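Local coordinates for beta-lactamase (Serratia marcescens, PDB 5GS8), which probably hydrolyses beta-lactams to substituted beta-amino acids, the reaction by which class A beta-lactamases confer resistance to antibiotics, at residues 193-198 / 212-217; 248-253 / 262-267. All coordinates share one frame; numbering follows the deposited sequence.

The two contacts illustrate how one antiparallel sheet can carry a binding edge and a hydrophobic core at once. Contact 1 (193-198 / 212-217) sits on the edge strand that bears the KTG motif, beside a bound sulfate in the probable substrate site; contact 2 (248-253 / 262-267) fastens a helix to a strand further into the same sheet. Their centres are 15 Å apart and their nearest atoms about 6 Å, so they do not touch. Strand 227-237 lies between them, and its D232 serves both: the carboxylate bonds to H214 of contact 1, while its backbone pairs with V248 and the side chain of I264 rests against it in contact 2.

Contact 1 (193-198 / 212-217); sequences IETTTG and VAHKTG. With NA (sodium ion), chain L; NA (sodium ion), chain Q; NA (sodium ion), chain H; SO4 (sulfate ion), chain C.
T197 and T216 join hydroxyls at the KTG motif of a class A beta-lactamase, K215-T216-G217, where a loop following a helix folds over the edge strand of the sheet. Their OG1 atoms are hydrogen-bonded at 2.6 Å. T216 OG1 in turn donates to sulfate O3 at 2.5 Å, and the anion, probably from the crystallisation liquor, is held further by S47, S111 and S218, a set consistent with the active-site pocket. K215 turns the other way at its CB but bends at chi2 and chi4, which brings NZ back to donate to T216 O (2.9 Å) and to a water shared with T197 OG1; it is also hydrogen-bonded with S111 OG.

One residue earlier in the strand, H214 is clamped between loop and ions. Its first torsion of 73° sets the ring between backbone N and carbonyl carbon, rising toward the loop. T195 CG2 makes a CH-pi contact over one face, 3.8 Å from the centroid and 26° off the normal, while a sodium ion, bound by G198 O and D232, lies across the opposite face. A second sodium sits in the ring plane and joins NE2 (2.8 Å) to T197 O; with ND1 hydrogen-bonded to D232, the ring's rotation should be well fixed. T195 OG1 lies 2.8 Å from H214 O and has M192 O as a further partner. I193 CG1 packs on the methyl A213 CB at 3.7 Å.

G198, at positive phi, brings its CA against T216 CG2. Strand 212-218 hydrogen-bonds along its inner side to strand 227-237, A213 with I235 and K215 with I233. A213 also rests on L189 and M192 of helix 182-193, and T196 packs against P92 of the second subunit.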
ATOM      1  N   ILE A 193      -8.230  15.074 -13.576  1.00  7.90           N
ATOM      2  CA  ILE A 193      -7.123  15.983 -13.823  1.00  8.76           C
ATOM      3  C   ILE A 193      -6.238  16.157 -12.574  1.00  8.40           C
ATOM      4  O   ILE A 193      -5.014  16.306 -12.653  1.00  8.87           O
ATOM      5  CB  ILE A 193      -7.631  17.356 -14.328  1.00 10.06           C
ATOM      6  CG1 ILE A 193      -8.446  17.197 -15.606  1.00  9.50           C
ATOM      7  CG2 ILE A 193      -6.463  18.323 -14.450  1.00 10.66           C
ATOM      8  CD1 ILE A 193      -9.198  18.451 -16.036  1.00  9.34           C
ATOM      9  N   GLU A 194      -6.851  16.074 -11.393  1.00  8.79           N
ATOM     10  CA  GLU A 194      -6.166  16.232 -10.121  1.00  8.93           C
ATOM     11  C   GLU A 194      -5.348  14.980  -9.763  1.00  8.40           C
ATOM     12  O   GLU A 194      -4.639  14.991  -8.751  1.00  9.70           O
ATOM     13  CB  GLU A 194      -7.223  16.492  -9.050  1.00 10.57           C
ATOM     14  CG  GLU A 194      -7.771  17.920  -9.110  1.00 11.99           C
ATOM     15  CD  GLU A 194      -9.013  18.192  -8.252  1.00 17.84           C
ATOM     16  OE1 GLU A 194      -9.567  17.276  -7.622  1.00 17.78           O
ATOM     17  OE2 GLU A 194      -9.417  19.395  -8.184  1.00 21.45           O
ATOM     18  N   THR A 195      -5.488  13.898 -10.524  1.00  7.63           N
ATOM     19  CA  THR A 195      -4.695  12.704 -10.231  1.00  7.24           C
ATOM     20  C   THR A 195      -3.221  13.006 -10.007  1.00  6.92           C
ATOM     21  O   THR A 195      -2.597  13.732 -10.817  1.00  8.50           O
ATOM     22  CB  THR A 195      -4.873  11.692 -11.389  1.00  6.91           C
ATOM     23  OG1 THR A 195      -6.236  11.255 -11.392  1.00  7.61           O
ATOM     24  CG2 THR A 195      -3.917  10.515 -11.279  1.00  7.32           C
ATOM     25  N   THR A 196      -2.660  12.418  -8.961  1.00  7.45           N
ATOM     26  CA  THR A 196      -1.249  12.613  -8.659  1.00  7.89           C
ATOM     27  C   THR A 196      -0.373  11.403  -8.934  1.00  8.38           C
ATOM     28  O   THR A 196       0.861  11.523  -8.952  1.00  8.93           O
ATOM     29  CB  THR A 196      -1.016  13.007  -7.205  1.00 10.63           C
ATOM     30  OG1 THR A 196      -1.548  12.021  -6.343  1.00 11.22           O
ATOM     31  CG2 THR A 196      -1.748  14.297  -6.902  1.00 10.76           C
ATOM     32  N   THR A 197      -0.975  10.238  -9.123  1.00  7.27           N
ATOM     33  CA  THR A 197      -0.215   9.054  -9.459  1.00  8.78           C
ATOM     34  C   THR A 197       0.220   9.103 -10.916  1.00  8.70           C
ATOM     35  O   THR A 197      -0.254   9.916 -11.725  1.00  9.03           O
ATOM     36  CB  THR A 197      -1.017   7.780  -9.184  1.00  7.71           C
ATOM     37  OG1 THR A 197      -2.169   7.754 -10.058  1.00  7.90           O
ATOM     38  CG2 THR A 197      -1.482   7.736  -7.735  1.00  8.47           C
ATOM     39  N   GLY A 198       1.213   8.291 -11.223  1.00 10.02           N
ATOM     40  CA  GLY A 198       1.711   8.151 -12.579  1.00 11.34           C
ATOM     41  C   GLY A 198       2.132   9.396 -13.290  1.00 10.63           C
ATOM     42  O   GLY A 198       1.940   9.525 -14.479  1.00 10.03           O
ATOM     43  N   VAL A 212      -4.076  16.501 -18.528  1.00  9.55           N
ATOM     44  CA  VAL A 212      -4.206  15.043 -18.687  1.00  9.75           C
ATOM     45  C   VAL A 212      -5.106  14.529 -17.564  1.00  9.21           C
ATOM     46  O   VAL A 212      -4.760  14.599 -16.393  1.00 10.42           O
ATOM     47  CB  VAL A 212      -2.846  14.358 -18.620  1.00  9.70           C
ATOM     48  CG1 VAL A 212      -3.025  12.842 -18.781  1.00  9.78           C
ATOM     49  CG2 VAL A 212      -1.905  14.943 -19.688  1.00 10.67           C
ATOM     50  N   ALA A 213      -6.330  14.197 -17.949  1.00  7.33           N
ATOM     51  CA  ALA A 213      -7.331  13.660 -17.014  1.00  7.80           C
ATOM     52  C   ALA A 213      -7.184  12.152 -17.065  1.00  7.33           C
ATOM     53  O   ALA A 213      -7.467  11.546 -18.089  1.00  7.97           O
ATOM     54  CB  ALA A 213      -8.730  14.055 -17.487  1.00  9.01           C
ATOM     55  N   HIS A 214      -6.630  11.559 -16.016  1.00  7.12           N
ATOM     56  CA  HIS A 214      -6.228  10.165 -16.140  1.00  7.14           C
ATOM     57  C   HIS A 214      -6.349   9.353 -14.885  1.00  7.73           C
ATOM     58  O   HIS A 214      -6.514   9.868 -13.793  1.00  8.22           O
ATOM     59  CB  HIS A 214      -4.799  10.077 -16.687  1.00  7.14           C
ATOM     60  CG  HIS A 214      -3.728  10.474 -15.713  1.00  7.95           C
ATOM     61  ND1 HIS A 214      -2.843   9.572 -15.174  1.00  8.31           N
ATOM     62  CD2 HIS A 214      -3.428  11.671 -15.150  1.00  6.81           C
ATOM     63  CE1 HIS A 214      -2.034  10.186 -14.331  1.00  8.44           C
ATOM     64  NE2 HIS A 214      -2.385  11.465 -14.278  1.00  8.22           N
ATOM     65  N   LYS A 215      -6.224   8.046 -15.080  1.00  6.33           N
ATOM     66  CA  LYS A 215      -6.219   7.054 -13.999  1.00  7.04           C
ATOM     67  C   LYS A 215      -5.207   5.959 -14.269  1.00  7.25           C
ATOM     68  O   LYS A 215      -5.237   5.336 -15.314  1.00  7.81           O
ATOM     69  CB  LYS A 215      -7.602   6.433 -13.823  1.00  7.60           C
ATOM     70  CG  LYS A 215      -7.701   5.427 -12.696  1.00  7.22           C
ATOM     71  CD  LYS A 215      -7.751   6.098 -11.331  1.00  7.70           C
ATOM     72  CE  LYS A 215      -7.252   5.209 -10.204  1.00  6.97           C
ATOM     73  NZ  LYS A 215      -5.781   5.003 -10.253  1.00  7.02           N
ATOM     74  N   THR A 216      -4.294   5.767 -13.323  1.00  7.12           N
ATOM     75  CA  THR A 216      -3.256   4.765 -13.446  1.00  6.70           C
ATOM     76  C   THR A 216      -3.755   3.384 -13.008  1.00  7.51           C
ATOM     77  O   THR A 216      -4.772   3.245 -12.317  1.00  7.29           O
ATOM     78  CB  THR A 216      -2.047   5.190 -12.558  1.00  6.90           C
ATOM     79  OG1 THR A 216      -2.512   5.415 -11.237  1.00  7.93           O
ATOM     80  CG2 THR A 216      -1.462   6.425 -13.094  1.00  7.95           C
ATOM     81  N   GLY A 217      -2.958   2.363 -13.280  1.00  6.62           N
ATOM     82  CA  GLY A 217      -3.111   1.062 -12.627  1.00  6.97           C
ATOM     83  C   GLY A 217      -1.749   0.376 -12.580  1.00  6.54           C
ATOM     84  O   GLY A 217      -0.992   0.448 -13.571  1.00  7.40           O
TER
HETATM   85 NA    NA L 311      -0.362  12.542 -12.621  1.00 19.52          NA
HETATM   86 NA    NA Q 316      -2.973  14.499 -13.592  1.00 20.01          NA
HETATM   87 NA    NA H 307       0.227  10.383 -16.521  1.00 16.23          NA
HETATM   88  S   SO4 C 302      -2.109   2.368  -8.989  1.00 14.91           S
HETATM   89  O1  SO4 C 302      -2.555   0.903  -9.185  1.00 15.64           O
HETATM   90  O2  SO4 C 302      -2.487   2.677  -7.581  1.00 15.67           O
HETATM   91  O3  SO4 C 302      -2.800   3.249  -9.957  1.00 13.01           O
HETATM   92  O4  SO4 C 302      -0.728   2.603  -9.116  1.00 14.44           O
HETATM   93  O   HOH W   1      -4.872   7.538 -10.185  1.00 10.19           O
HETATM   94  O   HOH W   2       0.764  14.967 -11.581  1.00 21.14           O

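Contact 2 (248-253 / 262-267). With NA (sodium ion), chain S; NA (sodium ion), chain K.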
ATOM      1  N   VAL A 248      -3.038   2.943 -22.421  1.00  7.47           N
ATOM      2  CA  VAL A 248      -1.884   2.091 -22.608  1.00  8.33           C
ATOM      3  C   VAL A 248      -1.775   1.088 -21.461  1.00  7.44           C
ATOM      4  O   VAL A 248      -1.802   1.460 -20.277  1.00  8.52           O
ATOM      5  CB  VAL A 248      -0.582   2.874 -22.768  1.00  8.22           C
ATOM      6  CG1 VAL A 248       0.576   1.926 -23.015  1.00  8.29           C
ATOM      7  CG2 VAL A 248      -0.699   3.940 -23.852  1.00  8.48           C
ATOM      8  N   TYR A 249      -1.662  -0.197 -21.821  1.00  7.12           N
ATOM      9  CA  TYR A 249      -1.533  -1.292 -20.872  1.00  8.30           C
ATOM     10  C   TYR A 249      -0.235  -2.010 -21.125  1.00  8.28           C
ATOM     11  O   TYR A 249      -0.066  -2.652 -22.151  1.00  8.50           O
ATOM     12  CB  TYR A 249      -2.701  -2.273 -21.045  1.00  9.05           C
ATOM     13  CG  TYR A 249      -4.022  -1.637 -20.808  1.00  7.52           C
ATOM     14  CD1 TYR A 249      -4.721  -0.984 -21.836  1.00  7.82           C
ATOM     15  CD2 TYR A 249      -4.621  -1.694 -19.548  1.00  7.08           C
ATOM     16  CE1 TYR A 249      -5.933  -0.376 -21.589  1.00  7.52           C
ATOM     17  CE2 TYR A 249      -5.819  -1.007 -19.296  1.00  7.44           C
ATOM     18  CZ  TYR A 249      -6.449  -0.358 -20.309  1.00  7.56           C
ATOM     19  OH  TYR A 249      -7.646   0.257 -20.032  1.00  8.76           O
ATOM     20  N   VAL A 250       0.738  -1.825 -20.270  1.00  7.90           N
ATOM     21  CA  VAL A 250       1.984  -2.591 -20.355  1.00  8.57           C
ATOM     22  C   VAL A 250       1.832  -3.821 -19.496  1.00  8.97           C
ATOM     23  O   VAL A 250       1.860  -3.717 -18.243  1.00  8.63           O
ATOM     24  CB  VAL A 250       3.176  -1.756 -19.890  1.00  8.09           C
ATOM     25  CG1 VAL A 250       4.468  -2.557 -20.033  1.00  8.53           C
ATOM     26  CG2 VAL A 250       3.294  -0.469 -20.689  1.00  8.37           C
ATOM     27  N   SER A 251       1.561  -4.965 -20.130  1.00  8.87           N
ATOM     28  CA  SER A 251       1.228  -6.190 -19.382  1.00  9.37           C
ATOM     29  C   SER A 251       2.317  -7.249 -19.421  1.00  9.34           C
ATOM     30  O   SER A 251       3.166  -7.274 -20.318  1.00  9.04           O
ATOM     31  CB  SER A 251      -0.111  -6.793 -19.803  1.00  9.79           C
ATOM     32  OG  SER A 251       0.031  -7.457 -21.063  1.00 11.49           O
ATOM     33  N   ASP A 252       2.300  -8.089 -18.401  1.00 10.20           N
ATOM     34  CA  ASP A 252       3.164  -9.256 -18.319  1.00 10.40           C
ATOM     35  C   ASP A 252       4.605  -8.937 -18.691  1.00 10.28           C
ATOM     36  O   ASP A 252       5.237  -9.537 -19.623  1.00 11.66           O
ATOM     37  CB  ASP A 252       2.561 -10.386 -19.123  1.00 13.43           C
ATOM     38  CG  ASP A 252       1.250 -10.861 -18.545  1.00 16.28           C
ATOM     39  OD1 ASP A 252       0.972 -10.559 -17.360  1.00 15.28           O
ATOM     40  OD2 ASP A 252       0.580 -11.672 -19.232  1.00 22.68           O
ATOM     41  N   SER A 253       5.131  -7.916 -18.006  1.00  8.34           N
ATOM     42  CA  SER A 253       6.400  -7.371 -18.366  1.00  9.43           C
ATOM     43  C   SER A 253       7.552  -7.950 -17.557  1.00  9.39           C
ATOM     44  O   SER A 253       7.511  -7.972 -16.298  1.00  8.93           O
ATOM     45  CB  SER A 253       6.417  -5.849 -18.194  1.00  9.00           C
ATOM     46  OG  SER A 253       7.634  -5.296 -18.577  1.00  9.05           O
ATOM     47  N   LYS A 262       8.167   4.368 -19.000  1.00  8.75           N
ATOM     48  CA  LYS A 262       8.654   5.023 -20.205  1.00 10.29           C
ATOM     49  C   LYS A 262       7.955   4.554 -21.468  1.00  9.61           C
ATOM     50  O   LYS A 262       7.701   5.363 -22.366  1.00  9.41           O
ATOM     51  CB  LYS A 262      10.167   4.800 -20.327  1.00 13.05           C
ATOM     52  CG  LYS A 262      10.762   5.429 -21.577  1.00 16.96           C
ATOM     53  CD  LYS A 262      11.022   6.872 -21.351  1.00 24.43           C
ATOM     54  CE  LYS A 262      12.364   7.087 -20.675  1.00 32.81           C
ATOM     55  NZ  LYS A 262      12.411   8.480 -20.142  1.00 32.39           N
ATOM     56  N   ILE A 263       7.568   3.279 -21.524  1.00  8.96           N
ATOM     57  CA  ILE A 263       6.835   2.810 -22.675  1.00  8.65           C
ATOM     58  C   ILE A 263       5.550   3.629 -22.818  1.00  9.35           C
ATOM     59  O   ILE A 263       5.204   4.091 -23.918  1.00  8.66           O
ATOM     60  CB  ILE A 263       6.493   1.329 -22.554  1.00  9.32           C
ATOM     61  CG1 ILE A 263       7.752   0.490 -22.773  1.00 10.71           C
ATOM     62  CG2 ILE A 263       5.426   0.932 -23.544  1.00  9.49           C
ATOM     63  CD1 ILE A 263       7.633  -0.950 -22.346  1.00  9.93           C
ATOM     64  N   ILE A 264       4.869   3.850 -21.695  1.00  7.91           N
ATOM     65  CA  ILE A 264       3.628   4.644 -21.752  1.00  8.09           C
ATOM     66  C   ILE A 264       3.914   6.080 -22.200  1.00  8.42           C
ATOM     67  O   ILE A 264       3.247   6.622 -23.086  1.00  9.61           O
ATOM     68  CB  ILE A 264       2.880   4.633 -20.399  1.00  8.36           C
ATOM     69  CG1 ILE A 264       2.565   3.179 -19.986  1.00  8.86           C
ATOM     70  CG2 ILE A 264       1.596   5.502 -20.433  1.00  8.65           C
ATOM     71  CD1 ILE A 264       2.081   3.081 -18.558  1.00  8.67           C
ATOM     72  N   ALA A 265       4.903   6.684 -21.580  1.00  8.34           N
ATOM     73  CA  ALA A 265       5.228   8.062 -21.837  1.00  8.48           C
ATOM     74  C   ALA A 265       5.609   8.265 -23.292  1.00  8.96           C
ATOM     75  O   ALA A 265       5.231   9.255 -23.908  1.00  9.70           O
ATOM     76  CB  ALA A 265       6.400   8.473 -20.926  1.00  8.90           C
ATOM     77  N   GLU A 266       6.453   7.387 -23.807  1.00  9.26           N
ATOM     78  CA  GLU A 266       6.957   7.529 -25.191  1.00 10.62           C
ATOM     79  C   GLU A 266       5.853   7.327 -26.201  1.00  9.59           C
ATOM     80  O   GLU A 266       5.764   8.052 -27.195  1.00  9.87           O
ATOM     81  CB  GLU A 266       8.102   6.554 -25.438  1.00 11.59           C
ATOM     82  CG  GLU A 266       9.360   6.909 -24.658  1.00 13.99           C
ATOM     83  CD  GLU A 266      10.194   7.985 -25.292  1.00 20.73           C
ATOM     84  OE1 GLU A 266       9.697   8.718 -26.187  1.00 22.41           O
ATOM     85  OE2 GLU A 266      11.338   8.170 -24.808  1.00 22.32           O
ATOM     86  N   ILE A 267       5.030   6.316 -26.003  1.00  9.07           N
ATOM     87  CA  ILE A 267       3.888   6.084 -26.886  1.00  9.05           C
ATOM     88  C   ILE A 267       2.964   7.298 -26.901  1.00  9.58           C
ATOM     89  O   ILE A 267       2.539   7.758 -27.971  1.00  9.29           O
ATOM     90  CB  ILE A 267       3.153   4.782 -26.552  1.00  9.03           C
ATOM     91  CG1 ILE A 267       4.029   3.584 -26.897  1.00  9.88           C
ATOM     92  CG2 ILE A 267       1.817   4.713 -27.294  1.00  9.80           C
ATOM     93  CD1 ILE A 267       3.554   2.222 -26.454  1.00 11.79           C
TER
HETATM   94 NA    NA S 318       7.627 -10.893 -20.322  1.00 28.33          NA
HETATM   95 NA    NA K 310       9.146  -6.787 -14.103  1.00 23.61          NA
HETATM   96  O   HOH W   3      11.122  -6.272 -12.150  1.00 37.22           O
HETATM   97  O   HOH W   4       8.231 -10.589 -23.174  1.00 24.53           O
HETATM   98  O   HOH W   5       6.908 -13.469 -20.362  1.00 36.88           O
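V248 and V250 point from one face of strand 243-253 at I263, I264 and I267 of helix 257-276, the packing of a helix on the antiparallel sheet that belongs to the class A beta-lactamase fold. The local axes pass 8.8 Å apart and run roughly antiparallel, at 150°.

The contact between them is apolar. V248 CG1 meets I264 CG1 at 3.8 Å, the two side chains lying alongside and running in opposite directions, while V248 CG2 reaches I267 CG2 more distantly at 4.3 Å. V22 and V24 of the adjoining strand 21-28 also meet this helix, V22 touching I263 and V24 touching I267, while Y14 and I11 of helix 4-15 flank I263 and I267.

At the C-terminal end of the strand two sodium ions are bound. D252 and S253 both face T227 in a G1 beta bulge, and their carbonyl oxygens each bind a different sodium ion: D252 O at 2.8 Å, with two waters and S254 OG, and S253 O with G225, T227 and E255.

At V250, CG2, set anti to the carbonyl carbon, touches both isoleucines, 3.8 Å from I263 CG2 and 3.8 Å from I264 CG1.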